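Long-range contact in monovalent Na+/H+ antiporter subunit D (Dietzia sp. DQ12-45-1b, PDB 7D3U), which probably couples sodium export to proton uptake as a membrane subunit of the multi-subunit Mrp Na+/H+ antiporter complex: residues E348-P353 / R524-A529. Sequence-based numbering, arbitrary orientation.
Sequences EVRYGP and RRIGLA
R525 reaches from the loop that leads into helix 528-546 to the C-terminal end of helix 320-350, where its NH1 donates a hydrogen bond to R350 O, 3.1 Å away. That is a helix C-terminus met by an arginine from the loop just ahead of a later transmembrane helix of this subunit, a member of the Mrp antiporter family related to complex I. The N-H...O angle is 148°, and the carbonyl oxygen lies at the edge of the guanidinium, in its plane, although the position of R350 O is not very secure. On the way there the R525 chain, extended from CG to NE, crosses obliquely over one face of the Y351 ring. Its CD makes a CH-pi contact 4.0 Å from the ring centroid, and beyond it the guanidinium continues over the CD2/CE2 rim, with NE 3.6 Å from Y351 CE2. Ring and guanidinium planes are only 14° apart, so the two flat groups overlap offset and nearly parallel. At the ring edge I526 CD1 sits 4.1 Å from Y351 CE1, while I526 CG1 packs on the R350 chain at CG, 3.7 Å away. The R350 chain is bent at chi2, with CB and CG both lying near I526 CG1, and its CB also meets R525 CB.

Further out, E366 ties both sides together: its OE2 accepts hydrogen bonds from I526 N and Y351 OH, and a weak one from R525 N. An alanine at Y351 would remove both the ring under R525 and the hydroxyl bonded to E366, and would probably leave the arginine chain less firmly placed. G352 carries the backbone out of the helix at positive phi, just past Y351, whose CG stands beside its own backbone N and anti to the carbonyl carbon (chi1 -68°).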
# COMPACT_ATOMS: atom_id res chain seq x y z
N GLU A 348 -16.78 10.31 4.18
CA GLU A 348 -15.88 11.41 3.90
C GLU A 348 -16.26 12.17 2.64
O GLU A 348 -15.78 13.29 2.44
CB GLU A 348 -14.45 10.89 3.76
CG GLU A 348 -13.77 10.59 5.09
CD GLU A 348 -12.27 10.48 4.96
OE1 GLU A 348 -11.76 10.63 3.83
OE2 GLU A 348 -11.60 10.23 5.98
N VAL A 349 -17.11 11.60 1.79
CA VAL A 349 -17.54 12.31 0.59
C VAL A 349 -18.67 13.27 0.91
O VAL A 349 -18.69 14.41 0.42
CB VAL A 349 -17.94 11.30 -0.50
CG1 VAL A 349 -18.84 11.95 -1.53
CG2 VAL A 349 -16.70 10.72 -1.16
N ARG A 350 -19.63 12.85 1.73
CA ARG A 350 -20.76 13.70 2.07
C ARG A 350 -20.54 14.51 3.34
O ARG A 350 -21.06 15.62 3.44
CB ARG A 350 -22.03 12.85 2.22
CG ARG A 350 -22.54 12.27 0.92
CD ARG A 350 -22.40 13.24 -0.22
NE ARG A 350 -23.10 12.78 -1.42
CZ ARG A 350 -22.71 13.05 -2.66
NH1 ARG A 350 -21.64 13.79 -2.88
NH2 ARG A 350 -23.41 12.58 -3.68
N TYR A 351 -19.81 13.97 4.31
CA TYR A 351 -19.59 14.65 5.58
C TYR A 351 -18.19 15.22 5.73
O TYR A 351 -17.89 15.82 6.77
CB TYR A 351 -19.89 13.70 6.74
CG TYR A 351 -21.35 13.32 6.87
CD1 TYR A 351 -21.86 12.24 6.17
CD2 TYR A 351 -22.21 14.05 7.68
CE1 TYR A 351 -23.19 11.89 6.28
CE2 TYR A 351 -23.53 13.71 7.79
CZ TYR A 351 -24.02 12.63 7.09
OH TYR A 351 -25.35 12.29 7.21
N GLY A 352 -17.32 15.04 4.74
CA GLY A 352 -15.98 15.57 4.80
C GLY A 352 -15.09 14.81 5.75
O GLY A 352 -15.55 14.13 6.67
N PRO A 353 -13.77 14.90 5.53
CA PRO A 353 -12.82 14.19 6.40
C PRO A 353 -12.73 14.86 7.76
O PRO A 353 -12.30 16.01 7.87
CB PRO A 353 -11.50 14.28 5.63
CG PRO A 353 -11.86 14.79 4.26
CD PRO A 353 -13.09 15.59 4.43
N ARG A 524 -30.39 12.63 5.73
CA ARG A 524 -29.81 11.55 4.93
C ARG A 524 -29.03 12.17 3.78
O ARG A 524 -29.61 12.54 2.75
CB ARG A 524 -30.90 10.62 4.43
CG ARG A 524 -30.39 9.39 3.70
CD ARG A 524 -31.51 8.40 3.47
NE ARG A 524 -31.01 7.10 3.04
CZ ARG A 524 -30.91 6.73 1.77
NH1 ARG A 524 -31.26 7.56 0.80
NH2 ARG A 524 -30.45 5.52 1.46
N ARG A 525 -27.71 12.28 3.94
CA ARG A 525 -26.86 12.84 2.90
C ARG A 525 -26.41 11.79 1.89
O ARG A 525 -26.41 12.05 0.68
CB ARG A 525 -25.63 13.50 3.52
CG ARG A 525 -25.93 14.72 4.36
CD ARG A 525 -24.66 15.52 4.60
NE ARG A 525 -24.77 16.40 5.75
CZ ARG A 525 -23.79 17.18 6.19
NH1 ARG A 525 -22.61 17.18 5.58
NH2 ARG A 525 -23.98 17.95 7.25
N ILE A 526 -26.02 10.61 2.37
CA ILE A 526 -25.46 9.57 1.50
C ILE A 526 -26.62 8.84 0.83
O ILE A 526 -27.31 8.04 1.46
CB ILE A 526 -24.58 8.60 2.29
CG1 ILE A 526 -23.46 9.36 3.00
CG2 ILE A 526 -24.01 7.53 1.39
CD1 ILE A 526 -22.69 8.51 3.98
N GLY A 527 -26.82 9.11 -0.45
CA GLY A 527 -27.86 8.45 -1.21
C GLY A 527 -27.55 6.98 -1.42
O GLY A 527 -26.62 6.40 -0.86
N LEU A 528 -28.38 6.36 -2.26
CA LEU A 528 -28.23 4.93 -2.51
C LEU A 528 -27.01 4.64 -3.38
O LEU A 528 -26.35 3.61 -3.20
CB LEU A 528 -29.49 4.37 -3.16
CG LEU A 528 -29.49 2.87 -3.46
CD1 LEU A 528 -29.16 2.08 -2.20
CD2 LEU A 528 -30.83 2.44 -4.03
N ALA A 529 -26.69 5.55 -4.30
CA ALA A 529 -25.59 5.31 -5.23
C ALA A 529 -24.23 5.33 -4.54
O ALA A 529 -23.27 4.76 -5.08
CB ALA A 529 -25.61 6.35 -6.35